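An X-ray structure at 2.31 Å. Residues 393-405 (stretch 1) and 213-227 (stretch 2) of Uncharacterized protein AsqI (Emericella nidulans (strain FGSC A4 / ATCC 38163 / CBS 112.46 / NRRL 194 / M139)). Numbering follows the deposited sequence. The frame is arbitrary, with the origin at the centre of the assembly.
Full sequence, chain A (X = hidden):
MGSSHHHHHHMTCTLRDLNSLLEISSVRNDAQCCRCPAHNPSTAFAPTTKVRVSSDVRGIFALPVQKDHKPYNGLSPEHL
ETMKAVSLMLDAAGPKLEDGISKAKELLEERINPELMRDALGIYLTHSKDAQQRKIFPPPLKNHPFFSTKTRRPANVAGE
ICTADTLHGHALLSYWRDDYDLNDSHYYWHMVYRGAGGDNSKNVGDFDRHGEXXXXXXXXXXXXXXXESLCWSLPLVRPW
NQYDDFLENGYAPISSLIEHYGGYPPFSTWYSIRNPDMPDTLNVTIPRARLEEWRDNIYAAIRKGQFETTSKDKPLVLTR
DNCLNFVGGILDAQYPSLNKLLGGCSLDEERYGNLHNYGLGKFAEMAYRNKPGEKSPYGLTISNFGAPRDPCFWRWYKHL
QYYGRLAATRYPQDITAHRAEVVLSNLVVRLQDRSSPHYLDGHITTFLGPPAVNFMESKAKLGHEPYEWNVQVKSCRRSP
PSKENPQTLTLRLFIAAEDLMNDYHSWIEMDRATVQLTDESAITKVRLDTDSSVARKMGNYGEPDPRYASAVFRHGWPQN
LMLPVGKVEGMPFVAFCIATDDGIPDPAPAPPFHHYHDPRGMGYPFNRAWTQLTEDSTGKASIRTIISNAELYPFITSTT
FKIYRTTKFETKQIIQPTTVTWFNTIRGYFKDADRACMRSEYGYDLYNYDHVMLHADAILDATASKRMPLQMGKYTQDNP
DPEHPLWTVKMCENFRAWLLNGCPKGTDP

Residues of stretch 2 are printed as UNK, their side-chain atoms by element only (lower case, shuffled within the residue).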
# COMPACT_ATOMS: atom_id res chain seq x y z
N PHE A 393 18.84 -9.87 13.11
CA PHE A 393 19.22 -10.02 14.51
C PHE A 393 18.02 -9.85 15.44
O PHE A 393 18.00 -10.40 16.54
CB PHE A 393 20.33 -9.04 14.88
CG PHE A 393 21.66 -9.40 14.26
CD1 PHE A 393 22.10 -8.78 13.10
CD2 PHE A 393 22.43 -10.42 14.79
CE1 PHE A 393 23.31 -9.12 12.53
CE2 PHE A 393 23.64 -10.78 14.20
CZ PHE A 393 24.08 -10.13 13.08
N TRP A 394 17.01 -9.11 14.99
CA TRP A 394 15.81 -8.95 15.79
C TRP A 394 15.07 -10.26 15.79
O TRP A 394 14.43 -10.61 16.78
CB TRP A 394 14.94 -7.78 15.27
CG TRP A 394 15.60 -6.49 15.62
CD1 TRP A 394 16.44 -5.76 14.84
CD2 TRP A 394 15.55 -5.82 16.89
NE1 TRP A 394 16.90 -4.66 15.53
CE2 TRP A 394 16.36 -4.68 16.79
CE3 TRP A 394 14.89 -6.08 18.10
CZ2 TRP A 394 16.53 -3.78 17.85
CZ3 TRP A 394 15.04 -5.19 19.14
CH2 TRP A 394 15.85 -4.05 19.01
N ARG A 395 15.21 -11.03 14.71
CA ARG A 395 14.59 -12.35 14.68
C ARG A 395 15.35 -13.30 15.62
O ARG A 395 14.74 -14.14 16.28
CB ARG A 395 14.52 -12.90 13.25
CG ARG A 395 13.72 -11.99 12.28
CD ARG A 395 13.30 -12.73 10.99
NE ARG A 395 12.80 -14.04 11.37
CZ ARG A 395 12.61 -15.05 10.53
NH1 ARG A 395 12.85 -14.89 9.23
NH2 ARG A 395 12.18 -16.22 11.01
N TRP A 396 16.67 -13.14 15.71
CA TRP A 396 17.42 -13.90 16.70
C TRP A 396 17.10 -13.44 18.13
O TRP A 396 16.87 -14.27 19.02
CB TRP A 396 18.93 -13.81 16.42
CG TRP A 396 19.75 -14.68 17.36
CD1 TRP A 396 20.50 -14.26 18.41
CD2 TRP A 396 19.88 -16.11 17.32
NE1 TRP A 396 21.09 -15.34 19.03
CE2 TRP A 396 20.72 -16.49 18.38
CE3 TRP A 396 19.34 -17.12 16.50
CZ2 TRP A 396 21.06 -17.82 18.64
CZ3 TRP A 396 19.68 -18.43 16.75
CH2 TRP A 396 20.54 -18.78 17.81
N TYR A 397 17.07 -12.12 18.38
CA TYR A 397 16.73 -11.62 19.72
C TYR A 397 15.36 -12.16 20.16
O TYR A 397 15.18 -12.50 21.33
CB TYR A 397 16.71 -10.10 19.77
CG TYR A 397 17.99 -9.38 19.38
CD1 TYR A 397 19.24 -10.00 19.49
CD2 TYR A 397 17.95 -8.08 18.90
CE1 TYR A 397 20.42 -9.32 19.13
CE2 TYR A 397 19.12 -7.40 18.54
CZ TYR A 397 20.34 -8.02 18.66
OH TYR A 397 21.48 -7.34 18.30
N LYS A 398 14.40 -12.25 19.25
CA LYS A 398 13.10 -12.77 19.68
C LYS A 398 13.18 -14.28 19.95
O LYS A 398 12.44 -14.80 20.78
CB LYS A 398 11.98 -12.48 18.66
CG LYS A 398 10.61 -12.90 19.20
CD LYS A 398 9.45 -12.27 18.44
CE LYS A 398 8.12 -12.94 18.81
NZ LYS A 398 6.98 -12.43 17.97
N HIS A 399 14.11 -14.97 19.28
CA HIS A 399 14.38 -16.37 19.61
C HIS A 399 14.95 -16.50 21.02
O HIS A 399 14.48 -17.32 21.79
CB HIS A 399 15.35 -17.02 18.62
CG HIS A 399 15.73 -18.42 18.97
ND1 HIS A 399 14.80 -19.42 19.17
CD2 HIS A 399 16.94 -19.00 19.15
CE1 HIS A 399 15.42 -20.55 19.45
NE2 HIS A 399 16.72 -20.32 19.45
N LEU A 400 15.97 -15.70 21.34
CA LEU A 400 16.45 -15.61 22.72
C LEU A 400 15.29 -15.39 23.70
O LEU A 400 15.21 -16.04 24.74
CB LEU A 400 17.48 -14.47 22.88
CG LEU A 400 18.73 -14.63 22.02
CD1 LEU A 400 19.65 -13.44 22.20
CD2 LEU A 400 19.44 -15.93 22.39
N GLN A 401 14.39 -14.46 23.35
CA GLN A 401 13.25 -14.16 24.22
C GLN A 401 12.40 -15.41 24.48
O GLN A 401 11.78 -15.55 25.55
CB GLN A 401 12.39 -13.06 23.61
CG GLN A 401 11.31 -12.53 24.56
CD GLN A 401 10.22 -11.75 23.84
OE1 GLN A 401 9.55 -12.29 22.93
NE2 GLN A 401 10.01 -10.49 24.23
N TYR A 402 12.37 -16.32 23.51
CA TYR A 402 11.57 -17.55 23.64
C TYR A 402 12.03 -18.39 24.83
O TYR A 402 11.20 -18.94 25.57
CB TYR A 402 11.63 -18.37 22.34
CG TYR A 402 10.88 -19.68 22.39
CD1 TYR A 402 9.57 -19.73 22.84
CD2 TYR A 402 11.48 -20.86 21.97
CE1 TYR A 402 8.87 -20.93 22.91
CE2 TYR A 402 10.79 -22.08 22.01
CZ TYR A 402 9.48 -22.10 22.49
OH TYR A 402 8.78 -23.29 22.53
N TYR A 403 13.33 -18.47 25.05
CA TYR A 403 13.84 -19.22 26.19
C TYR A 403 13.33 -18.60 27.49
O TYR A 403 12.92 -19.32 28.42
CB TYR A 403 15.36 -19.28 26.16
CG TYR A 403 15.91 -20.06 24.98
CD1 TYR A 403 16.14 -21.42 25.08
CD2 TYR A 403 16.17 -19.42 23.77
CE1 TYR A 403 16.64 -22.13 24.00
CE2 TYR A 403 16.65 -20.13 22.69
CZ TYR A 403 16.89 -21.47 22.80
OH TYR A 403 17.39 -22.16 21.72
N GLY A 404 13.34 -17.27 27.54
CA GLY A 404 12.73 -16.53 28.64
C GLY A 404 11.26 -16.84 28.85
O GLY A 404 10.83 -16.99 29.99
N ARG A 405 10.48 -16.94 27.78
CA ARG A 405 9.07 -17.30 27.91
C ARG A 405 8.89 -18.70 28.51
O ARG A 405 8.02 -18.90 29.36
CB ARG A 405 8.36 -17.22 26.56
CG ARG A 405 8.33 -15.82 25.98
CD ARG A 405 7.63 -15.79 24.62
NE ARG A 405 7.54 -14.42 24.12
CZ ARG A 405 6.50 -13.64 24.35
NH1 ARG A 405 5.48 -14.10 25.07
NH2 ARG A 405 6.48 -12.40 23.88
N UNK A 213 20.54 -10.57 33.17
CA UNK A 213 20.71 -9.33 32.42
C UNK A 213 20.68 -9.53 30.89
O UNK A 213 20.01 -8.78 30.17
c UNK A 213 22.43 -7.61 31.84
c UNK A 213 21.88 -8.07 34.23
c UNK A 213 22.02 -8.66 32.83
N UNK A 214 21.43 -10.51 30.40
CA UNK A 214 21.47 -10.87 28.99
C UNK A 214 20.05 -11.08 28.44
O UNK A 214 19.66 -10.45 27.47
c UNK A 214 22.20 -12.79 27.46
c UNK A 214 22.93 -12.32 26.38
c UNK A 214 22.00 -14.00 24.96
c UNK A 214 22.33 -12.14 28.81
c UNK A 214 21.28 -14.49 26.03
c UNK A 214 22.82 -12.92 25.13
c UNK A 214 21.39 -13.89 27.27
N UNK A 215 19.29 -11.95 29.09
CA UNK A 215 17.95 -12.29 28.65
C UNK A 215 16.98 -11.11 28.76
O UNK A 215 16.17 -10.86 27.86
c UNK A 215 16.86 -14.68 28.75
c UNK A 215 17.65 -15.00 27.48
c UNK A 215 17.44 -13.47 29.48
c UNK A 215 16.85 -15.89 29.70
N UNK A 216 17.08 -10.38 29.87
CA UNK A 216 16.19 -9.25 30.12
C UNK A 216 16.38 -8.09 29.13
O UNK A 216 15.40 -7.54 28.60
c UNK A 216 14.26 -7.50 31.93
o UNK A 216 13.47 -4.04 32.48
c UNK A 216 15.63 -7.48 31.79
c UNK A 216 15.58 -5.09 32.10
c UNK A 216 16.39 -8.75 31.53
c UNK A 216 16.29 -6.25 31.87
c UNK A 216 14.22 -5.16 32.26
c UNK A 216 13.56 -6.37 32.15
N UNK A 217 17.63 -7.70 28.90
CA UNK A 217 17.93 -6.62 27.98
C UNK A 217 17.44 -6.96 26.57
O UNK A 217 16.76 -6.16 25.92
c UNK A 217 19.78 -5.42 26.78
c UNK A 217 19.88 -5.73 29.28
c UNK A 217 19.43 -6.33 27.94
N UNK A 218 17.75 -8.17 26.12
CA UNK A 218 17.31 -8.59 24.80
C UNK A 218 15.79 -8.74 24.71
O UNK A 218 15.20 -8.40 23.68
n UNK A 218 21.35 -9.26 23.05
c UNK A 218 19.43 -9.67 24.02
c UNK A 218 21.60 -9.47 24.33
n UNK A 218 20.46 -9.72 24.94
c UNK A 218 18.00 -9.88 24.40
c UNK A 218 20.00 -9.36 22.83
N UNK A 219 15.15 -9.25 25.76
CA UNK A 219 13.69 -9.36 25.74
C UNK A 219 13.02 -8.00 25.77
O UNK A 219 11.95 -7.79 25.20
c UNK A 219 13.18 -10.20 26.90
o UNK A 219 11.76 -10.20 26.90
N UNK A 220 13.65 -7.07 26.47
CA UNK A 220 13.10 -5.75 26.64
C UNK A 220 13.26 -4.97 25.31
O UNK A 220 12.34 -4.25 24.89
n UNK A 220 11.30 -5.24 29.24
o UNK A 220 11.16 -3.02 29.41
c UNK A 220 11.78 -4.02 29.08
c UNK A 220 13.77 -5.10 27.85
c UNK A 220 13.16 -3.86 28.44
N UNK A 221 14.36 -5.16 24.58
CA UNK A 221 14.44 -4.45 23.30
C UNK A 221 13.50 -5.08 22.24
O UNK A 221 12.95 -4.36 21.42
s UNK A 221 18.58 -4.89 22.62
c UNK A 221 16.85 -5.48 22.85
c UNK A 221 18.59 -3.60 23.85
c UNK A 221 15.89 -4.32 22.75
N UNK A 222 13.28 -6.39 22.29
CA UNK A 222 12.27 -7.03 21.44
C UNK A 222 10.84 -6.50 21.71
O UNK A 222 10.09 -6.20 20.77
c UNK A 222 12.32 -8.56 21.62
c UNK A 222 11.04 -9.24 21.10
c UNK A 222 13.56 -9.11 20.92
N UNK A 223 10.45 -6.39 22.98
CA UNK A 223 9.13 -5.84 23.31
C UNK A 223 8.95 -4.42 22.75
O UNK A 223 7.92 -4.07 22.20
c UNK A 223 8.91 -5.84 24.82
N UNK A 224 9.99 -3.60 22.87
CA UNK A 224 9.96 -2.26 22.31
C UNK A 224 9.92 -2.26 20.76
O UNK A 224 9.13 -1.53 20.14
n UNK A 224 12.21 0.21 26.08
c UNK A 224 12.26 -0.22 24.69
c UNK A 224 11.08 -1.09 24.30
c UNK A 224 11.66 1.35 26.49
c UNK A 224 11.16 -1.46 22.81
n UNK A 224 11.10 2.17 25.61
n UNK A 224 11.65 1.66 27.78
N UNK A 225 10.78 -3.06 20.13
CA UNK A 225 10.79 -3.19 18.68
C UNK A 225 9.45 -3.67 18.12
O UNK A 225 8.96 -3.17 17.10
c UNK A 225 11.82 -5.45 16.04
c UNK A 225 12.05 -4.26 16.73
c UNK A 225 12.65 -3.22 14.62
o UNK A 225 12.64 -4.44 12.59
c UNK A 225 12.01 -5.54 14.65
c UNK A 225 12.46 -3.15 16.00
c UNK A 225 11.86 -4.17 18.24
c UNK A 225 12.43 -4.40 13.95
N UNK A 226 8.86 -4.64 18.80
CA UNK A 226 7.60 -5.20 18.34
C UNK A 226 6.49 -4.19 18.55
O UNK A 226 5.63 -4.02 17.70
c UNK A 226 7.30 -6.50 19.07
c UNK A 226 8.09 -7.67 18.50
o UNK A 226 7.13 -9.35 19.89
c UNK A 226 7.39 -9.00 18.72
o UNK A 226 7.11 -9.70 17.73
N UNK A 227 6.52 -3.50 19.69
CA UNK A 227 5.53 -2.46 19.96
C UNK A 227 5.66 -1.34 18.93
O UNK A 227 4.66 -0.79 18.47
o UNK A 227 5.43 -2.96 22.33
c UNK A 227 5.69 -1.91 21.39
c UNK A 227 4.74 -0.75 21.64
O HOH W 1 7.59 -9.06 23.20

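Position 213 carries three carbons, one bearing the other two, and lies out of reach of stretch 1; this beta-branched, all-carbon side chain is V213. At 214 one carbon leads to a ring of six carbons without a heteroatom, whose end approaches L400 CD1: F214, with CZ 3.7 Å from L400 CD1. Position 215 has four carbons forked at the second, resting near L400 and G404. It is L215, whose CD1 lies 3.8 Å from L400 O.

At 216 a six-carbon ring bears one oxygen and touches nothing on stretch 1, which gives Y216. Position 217 again shows one carbon carrying two, likewise out of reach: V217. Position 218 holds a five-membered ring of three carbons and two nitrogens, pointing toward Y397 and L400; this is H218. Its ND1 donates to F214 O (2.8 Å), fixing the ring so that its edge meets the Y397 ring, with centroids 5.1 Å apart and planes at 60°, while L400 CD1 covers one face.

One carbon and one oxygen at 219, beside the Q401 amide, identify S219; Q401 NE2 donates to S219 OG at 3.2 Å. Position 220 has three carbons, the third carrying an oxygen and a nitrogen, and points away from stretch 1: Q220. The unbranched chain at 221, two carbons, a sulfur and a carbon, starts toward W394 before its end leads away, and is M221; its CB packs 3.7 Å from W394 CH2.

At 222 one carbon carries two others among W394, Y397, K398 and Q401: V222, with CG2 3.5 Å from Y397 CB. Position 223 has a single carbon and is A223. Three carbons, a nitrogen and a carbon bearing two nitrogens make 224 R224, its end led away from stretch 1. At 225 a six-carbon ring with one oxygen lies over the W394 indole; it is Y225, stacked face-to-face on the five-membered ring at a centroid distance of 4.1 Å. Position 226 has three carbons, the third carrying two oxygens, near the K398 amine: E226. Finally, one carbon with an oxygen and a carbon at 227, out of reach, gives T227, whose OG1 donates to A223 O (2.7 Å).

The helices cross at -121°, their axes approaching to 8.6 Å. V222 fills the hole between the four stretch 1 side chains, and aromatic packing extends the apolar contact. Polar links supplement it: K398 NZ forms a salt bridge with E226 OE2 at 2.7 Å, and one water accepts from Q401 NE2 and donates weakly to E226 OE1.

Stretch 2 (213-227) VFLYVHSQMVARYET
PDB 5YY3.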